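Local coordinates for protein serine protease pet (Escherichia coli, PDB 4OM9) that acts as a secreted serine protease enterotoxin, an autotransporter passenger domain that probably cleaves the host cytoskeletal protein alpha-fodrin, at residues N470-H474 and F636-I640; A693-T699 and M725-G730; L171-L175 and Y198-L202. All blocks are in the same frame, centred on the assembly; numbering follows the deposited sequence.

Contact 1: residues N470-H474 and F636-I640; sequences NYIYH and FRQDI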
# COMPACT_ATOMS: atom_id res chain seq x y z
N ASN A 470 -7.46 -6.50 18.39
CA ASN A 470 -6.85 -5.67 17.37
C ASN A 470 -5.44 -6.12 17.08
O ASN A 470 -4.60 -6.23 17.98
CB ASN A 470 -6.82 -4.21 17.81
CG ASN A 470 -8.15 -3.50 17.62
OD1 ASN A 470 -9.14 -4.09 17.17
ND2 ASN A 470 -8.18 -2.23 17.98
N TYR A 471 -5.19 -6.41 15.81
CA TYR A 471 -3.89 -6.88 15.38
C TYR A 471 -3.63 -6.40 13.95
O TYR A 471 -4.53 -6.42 13.09
CB TYR A 471 -3.80 -8.41 15.46
CG TYR A 471 -2.75 -8.95 14.52
CD1 TYR A 471 -1.39 -8.86 14.81
CD2 TYR A 471 -3.13 -9.52 13.31
CE1 TYR A 471 -0.43 -9.34 13.91
CE2 TYR A 471 -2.19 -9.99 12.43
CZ TYR A 471 -0.85 -9.90 12.73
OH TYR A 471 0.05 -10.38 11.81
N ILE A 472 -2.41 -5.95 13.69
CA ILE A 472 -2.05 -5.53 12.35
C ILE A 472 -1.00 -6.45 11.74
O ILE A 472 0.07 -6.62 12.30
CB ILE A 472 -1.54 -4.08 12.31
CG1 ILE A 472 -2.48 -3.17 13.10
CG2 ILE A 472 -1.41 -3.60 10.87
CD1 ILE A 472 -2.12 -1.68 13.03
N TYR A 473 -1.32 -7.03 10.58
CA TYR A 473 -0.34 -7.76 9.80
C TYR A 473 0.33 -6.74 8.89
O TYR A 473 -0.34 -6.12 8.05
CB TYR A 473 -0.99 -8.89 8.99
CG TYR A 473 -0.03 -9.63 8.08
CD1 TYR A 473 1.18 -10.16 8.57
CD2 TYR A 473 -0.34 -9.82 6.73
CE1 TYR A 473 2.05 -10.84 7.73
CE2 TYR A 473 0.53 -10.50 5.88
CZ TYR A 473 1.72 -11.01 6.39
OH TYR A 473 2.59 -11.68 5.54
N HIS A 474 1.63 -6.54 9.12
CA HIS A 474 2.43 -5.60 8.34
C HIS A 474 2.98 -6.24 7.05
O HIS A 474 3.50 -5.53 6.19
CB HIS A 474 3.61 -5.08 9.16
CG HIS A 474 3.25 -4.12 10.26
ND1 HIS A 474 2.58 -2.93 10.04
CD2 HIS A 474 3.55 -4.14 11.58
CE1 HIS A 474 2.45 -2.28 11.18
NE2 HIS A 474 3.03 -2.98 12.13
N PHE A 636 7.42 -11.09 20.22
CA PHE A 636 6.78 -10.11 19.36
C PHE A 636 6.00 -9.12 20.19
O PHE A 636 5.30 -9.51 21.12
CB PHE A 636 5.88 -10.81 18.36
CG PHE A 636 5.04 -9.91 17.53
CD1 PHE A 636 5.52 -9.39 16.33
CD2 PHE A 636 3.75 -9.60 17.92
CE1 PHE A 636 4.72 -8.58 15.55
CE2 PHE A 636 2.95 -8.78 17.15
CZ PHE A 636 3.43 -8.27 15.96
N ARG A 637 6.14 -7.84 19.84
CA ARG A 637 5.46 -6.75 20.52
C ARG A 637 4.61 -5.99 19.50
O ARG A 637 4.98 -5.88 18.32
CB ARG A 637 6.48 -5.82 21.20
CG ARG A 637 6.90 -4.61 20.35
CD ARG A 637 8.41 -4.39 20.17
NE ARG A 637 9.00 -3.57 21.23
CZ ARG A 637 10.14 -2.89 21.11
NH1 ARG A 637 10.83 -2.88 19.98
NH2 ARG A 637 10.60 -2.20 22.15
N GLN A 638 3.45 -5.48 19.93
CA GLN A 638 2.64 -4.61 19.08
C GLN A 638 1.77 -3.72 19.95
O GLN A 638 1.23 -4.17 20.95
CB GLN A 638 1.79 -5.42 18.09
CG GLN A 638 0.99 -4.53 17.10
CD GLN A 638 0.41 -5.31 15.90
OE1 GLN A 638 -0.65 -5.94 15.99
NE2 GLN A 638 1.10 -5.23 14.77
N ASP A 639 1.66 -2.45 19.57
CA ASP A 639 0.85 -1.48 20.29
C ASP A 639 0.14 -0.60 19.27
O ASP A 639 0.77 0.14 18.53
CB ASP A 639 1.69 -0.63 21.24
CG ASP A 639 0.84 0.18 22.20
OD1 ASP A 639 -0.40 0.16 22.07
OD2 ASP A 639 1.40 0.83 23.10
N ILE A 640 -1.18 -0.69 19.27
CA ILE A 640 -1.97 -0.11 18.21
C ILE A 640 -2.69 1.15 18.65
O ILE A 640 -3.31 1.20 19.71
CB ILE A 640 -2.99 -1.13 17.69
CG1 ILE A 640 -2.26 -2.26 16.96
CG2 ILE A 640 -3.98 -0.47 16.74
CD1 ILE A 640 -3.14 -3.42 16.69
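The two backbones run at 114° to each other end to end and never pair: their nearest CA atoms, Asn470 and Ile640, are 7.4 Å apart. Strand 471-473 belongs to the parallel beta-helix of the passenger domain. Through Tyr471 and Tyr473 it bonds to the coil holding strand 496-498, so the peptide N and O of Ile472 face the other way, where 636-640 passes, in the loop leading into strand 640-644. Gln638 fills the gap. With chi1 and chi2 both t, its side chain extends far enough for the terminal amide to act like the peptide of a neighbouring strand: Ile472 N gives a hydrogen bond to Gln638 OE1 (2.9 Å), and Gln638 NE2 returns one to Ile472 O (3.0 Å), both nearly linear. Asp622 also takes a weak bond from Gln638 NE2 and a hydrogen bond from His474 NE2, tying the end of 470-474 into the same polar cluster. The Tyr471 hydroxyl bonds to Ile443 O, and its ring edge approaches Phe636 CZ. On the other side of Gln638, Ile640 points at the strand; its CD1 lies 3.7 Å from Ile472 CG1 and 3.4 Å from Asn470 O.

Contact 2: residues A693-T699 and M725-G730; sequences ASSSLFT and MFYAAG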
# COMPACT_ATOMS: atom_id res chain seq x y z
N ALA A 693 -20.58 3.72 -11.57
CA ALA A 693 -21.04 2.35 -11.76
C ALA A 693 -21.28 2.05 -13.23
O ALA A 693 -22.33 2.38 -13.77
CB ALA A 693 -22.30 2.10 -10.95
N SER A 694 -20.31 1.43 -13.88
CA SER A 694 -20.38 1.14 -15.31
C SER A 694 -21.04 -0.20 -15.54
O SER A 694 -21.16 -0.68 -16.67
CB SER A 694 -18.98 1.16 -15.93
OG SER A 694 -18.32 2.39 -15.66
N SER A 695 -21.46 -0.81 -14.45
CA SER A 695 -22.05 -2.14 -14.47
C SER A 695 -23.39 -2.07 -13.77
O SER A 695 -23.58 -1.25 -12.87
CB SER A 695 -21.10 -3.14 -13.79
OG SER A 695 -21.62 -4.46 -13.82
N SER A 696 -24.33 -2.92 -14.19
CA SER A 696 -25.69 -2.91 -13.62
C SER A 696 -25.73 -2.88 -12.09
O SER A 696 -24.98 -3.60 -11.42
CB SER A 696 -26.46 -4.14 -14.11
OG SER A 696 -26.95 -3.98 -15.42
N LEU A 697 -26.63 -2.07 -11.54
CA LEU A 697 -26.85 -2.05 -10.10
C LEU A 697 -28.33 -2.11 -9.75
O LEU A 697 -29.07 -1.16 -10.00
CB LEU A 697 -26.21 -0.81 -9.49
CG LEU A 697 -26.39 -0.65 -7.98
CD1 LEU A 697 -25.08 -0.24 -7.33
CD2 LEU A 697 -27.48 0.37 -7.68
N PHE A 698 -28.75 -3.22 -9.16
CA PHE A 698 -30.13 -3.42 -8.71
C PHE A 698 -30.18 -3.38 -7.20
O PHE A 698 -29.28 -3.90 -6.54
CB PHE A 698 -30.69 -4.75 -9.20
CG PHE A 698 -30.39 -5.04 -10.63
CD1 PHE A 698 -29.18 -5.61 -11.00
CD2 PHE A 698 -31.32 -4.77 -11.62
CE1 PHE A 698 -28.90 -5.88 -12.32
CE2 PHE A 698 -31.04 -5.03 -12.94
CZ PHE A 698 -29.83 -5.59 -13.30
N THR A 699 -31.22 -2.77 -6.65
CA THR A 699 -31.34 -2.67 -5.21
C THR A 699 -32.80 -2.59 -4.77
O THR A 699 -33.58 -1.77 -5.28
CB THR A 699 -30.59 -1.46 -4.68
OG1 THR A 699 -29.22 -1.58 -5.05
CG2 THR A 699 -30.68 -1.41 -3.17
N MET A 725 -26.67 -1.37 -19.82
CA MET A 725 -27.13 -2.09 -18.62
C MET A 725 -28.18 -1.30 -17.81
O MET A 725 -28.60 -0.21 -18.21
CB MET A 725 -25.93 -2.46 -17.73
CG MET A 725 -24.75 -1.51 -17.76
SD MET A 725 -24.98 -0.09 -16.69
CE MET A 725 -25.88 1.04 -17.75
N PHE A 726 -28.62 -1.84 -16.67
CA PHE A 726 -29.72 -1.22 -15.90
C PHE A 726 -29.34 -0.76 -14.50
O PHE A 726 -28.44 -1.30 -13.87
CB PHE A 726 -30.90 -2.18 -15.75
CG PHE A 726 -31.14 -3.08 -16.93
CD1 PHE A 726 -31.29 -2.56 -18.20
CD2 PHE A 726 -31.25 -4.45 -16.75
CE1 PHE A 726 -31.52 -3.39 -19.27
CE2 PHE A 726 -31.48 -5.29 -17.82
CZ PHE A 726 -31.61 -4.76 -19.08
N TYR A 727 -30.07 0.23 -14.00
CA TYR A 727 -29.97 0.62 -12.60
C TYR A 727 -31.36 0.75 -11.99
O TYR A 727 -32.08 1.70 -12.28
CB TYR A 727 -29.22 1.93 -12.43
CG TYR A 727 -27.85 1.95 -13.05
CD1 TYR A 727 -26.75 1.44 -12.37
CD2 TYR A 727 -27.66 2.49 -14.31
CE1 TYR A 727 -25.50 1.46 -12.94
CE2 TYR A 727 -26.42 2.52 -14.89
CZ TYR A 727 -25.34 2.01 -14.20
OH TYR A 727 -24.09 2.03 -14.79
N ALA A 728 -31.73 -0.21 -11.15
CA ALA A 728 -32.99 -0.13 -10.41
C ALA A 728 -32.71 0.16 -8.94
O ALA A 728 -31.82 -0.45 -8.33
CB ALA A 728 -33.79 -1.41 -10.56
N ALA A 729 -33.46 1.10 -8.38
CA ALA A 729 -33.47 1.33 -6.94
C ALA A 729 -34.91 1.46 -6.47
O ALA A 729 -35.50 2.53 -6.56
CB ALA A 729 -32.66 2.56 -6.58
N GLY A 730 -35.46 0.36 -5.97
CA GLY A 730 -36.85 0.31 -5.54
C GLY A 730 -37.20 1.38 -4.53
O GLY A 730 -38.31 1.92 -4.55
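Here two successive coils of the right-handed beta-helix lie side by side: strands 697-699 and 725-729 run parallel, their axes approaching to 4.7 Å at an angle of 20°, pairing Leu697 with Tyr727, Phe698 with Ala728 and Thr699 with Ala729. Before the regular pairing starts, a side chain stands in for backbone, as Phe726 N donates to Ser696 OG (3.0 Å). Leu697 N then reaches Phe726 O (3.0 Å), and Gly730 N closes the far end on Thr699 O (2.9 Å). Between them, Ala728 N to Leu697 O (3.0 Å) and Thr699 N to Ala728 O (2.9 Å) are bent, weak bonds. Phe698 spends its backbone groups on the preceding coil, with Ser676 and Leu678, while its O also accepts from Thr699 OG1. The Tyr727 hydroxyl bonds to Thr712 O, and its ring lies on the buried face with Leu697, Tyr727 CD1 being 3.7 Å from Leu697 CB. On the Phe698 and Ala728 face, two phenyl edges meet: Phe698 CE2 is 3.9 Å from Phe726 CD2.

Contact 3: residues L171-L175 and Y198-L202; sequences LSASL and YFTNL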
# COMPACT_ATOMS: atom_id res chain seq x y z
N LEU A 171 21.36 6.11 15.94
CA LEU A 171 22.22 5.92 14.78
C LEU A 171 21.99 7.05 13.77
O LEU A 171 20.89 7.21 13.26
CB LEU A 171 21.99 4.55 14.14
CG LEU A 171 23.03 4.15 13.10
CD1 LEU A 171 24.35 3.68 13.76
CD2 LEU A 171 22.48 3.12 12.15
N SER A 172 23.03 7.82 13.50
CA SER A 172 22.89 9.03 12.68
C SER A 172 23.88 9.13 11.50
O SER A 172 24.99 8.63 11.56
CB SER A 172 23.02 10.27 13.57
OG SER A 172 24.28 10.33 14.19
N ALA A 173 23.46 9.79 10.43
CA ALA A 173 24.21 9.76 9.19
C ALA A 173 24.96 11.05 8.92
O ALA A 173 24.47 12.13 9.24
CB ALA A 173 23.30 9.46 8.05
N SER A 174 26.13 10.94 8.31
CA SER A 174 26.90 12.11 7.88
C SER A 174 27.05 12.07 6.38
O SER A 174 27.21 11.00 5.80
CB SER A 174 28.28 12.15 8.53
OG SER A 174 28.17 12.18 9.94
N LEU A 175 26.95 13.23 5.76
CA LEU A 175 27.20 13.36 4.33
C LEU A 175 28.50 14.13 4.19
O LEU A 175 28.72 15.10 4.92
CB LEU A 175 26.06 14.08 3.63
CG LEU A 175 26.35 14.54 2.19
CD1 LEU A 175 26.22 13.37 1.26
CD2 LEU A 175 25.43 15.71 1.76
N TYR A 198 25.62 22.20 5.29
CA TYR A 198 24.22 22.38 5.68
C TYR A 198 23.70 21.14 6.39
O TYR A 198 23.14 21.21 7.50
CB TYR A 198 23.36 22.70 4.45
CG TYR A 198 23.43 24.14 3.96
CD1 TYR A 198 24.66 24.79 3.83
CD2 TYR A 198 22.28 24.84 3.63
CE1 TYR A 198 24.73 26.11 3.38
CE2 TYR A 198 22.34 26.16 3.17
CZ TYR A 198 23.57 26.79 3.05
OH TYR A 198 23.62 28.09 2.60
N PHE A 199 23.88 19.98 5.75
CA PHE A 199 23.48 18.74 6.37
C PHE A 199 24.68 18.19 7.11
O PHE A 199 25.47 17.40 6.57
CB PHE A 199 22.96 17.75 5.34
CG PHE A 199 22.24 16.61 5.94
CD1 PHE A 199 20.93 16.76 6.37
CD2 PHE A 199 22.86 15.38 6.09
CE1 PHE A 199 20.24 15.69 6.93
CE2 PHE A 199 22.17 14.30 6.65
CZ PHE A 199 20.85 14.47 7.07
N THR A 200 24.84 18.63 8.34
CA THR A 200 26.12 18.53 9.01
C THR A 200 26.01 17.70 10.26
O THR A 200 25.36 18.08 11.25
CB THR A 200 26.69 19.92 9.35
OG1 THR A 200 26.61 20.77 8.19
CG2 THR A 200 28.14 19.81 9.76
N ASN A 201 26.63 16.54 10.18
CA ASN A 201 26.79 15.67 11.30
C ASN A 201 28.28 15.49 11.54
O ASN A 201 28.94 14.76 10.81
CB ASN A 201 26.09 14.34 11.01
CG ASN A 201 26.11 13.41 12.19
OD1 ASN A 201 26.68 13.73 13.24
ND2 ASN A 201 25.46 12.25 12.04
N LEU A 202 28.82 16.17 12.55
CA LEU A 202 30.24 16.11 12.80
C LEU A 202 30.61 14.82 13.54
O LEU A 202 29.82 14.28 14.31
CB LEU A 202 30.70 17.33 13.60
CG LEU A 202 30.33 18.70 13.01
CD1 LEU A 202 30.69 19.79 13.99
CD2 LEU A 202 30.99 18.94 11.66
O HOH W 1 27.22 15.43 7.75
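This contact lies in the protease domain, of the chymotrypsin-like PA clan, where the start of strand 172-185 meets the loop leading from strand 188-195 to strand 211-216. Asn201 does most of the work. Its chi1 is t, which carries the carboxamide across to the strand, where ND2 serves two acceptors at once: Ser172 OG at 3.1 Å and Ala173 O at 3.0 Å. Ser172 sits in the p rotamer, with OG placed to accept from Asn201 and to make a weak bond to Gly151 O. Ser174, two residues on, takes m instead and sends its hydroxyl to Asn201 O (2.8 Å), with Arg149 weakly bonded to the same OG. The loop residue is thus held by its side chain and by its carbonyl.

Phe199, at the centre of an inverse gamma turn, has chi1 t, its CA-to-CB bond pointing toward the strand, and its ring packs there with Phe199 CD2 4.2 Å from Leu175 CB. Tyr13 of helix 10-17 stacks on that ring and Phe42 meets it edge-to-face. Leu175 packs on Ile146 and Phe148 of strand 143-151. Where the two backbones stay too far apart for direct pairing, one water fills in: Leu175 N (3.0 Å) and Asn201 N (2.7 Å) donate to it, and it lies 2.9 Å from Phe199 O. With both ND2 protons used, two serine hydroxyls engaged and a bridging water, the loop is anchored by specific, directional bonds in a buried setting, while Phe199 supplies the apolar share.

How the contacts relate
The three contacts belong to two architectures. Contacts 1 and 2 both touch the large beta-helix sheet, their centres 40 Å apart along the stalk; contact 3 sits in the protease domain, with its centre about 60 Å from that of contact 2 and on the opposite side of the chain's centre. Contact 2 is the repeating coil-to-coil pairing, mainly backbone bonds, buried apart from an outer face. Contact 1, only partly buried, joins parts of the helix 162 residues apart, with a glutamine amide replacing the neighbouring strand. Contact 3 is wholly buried, yet its irregular loop depends on asparagine, serine and water rather than strand pairing.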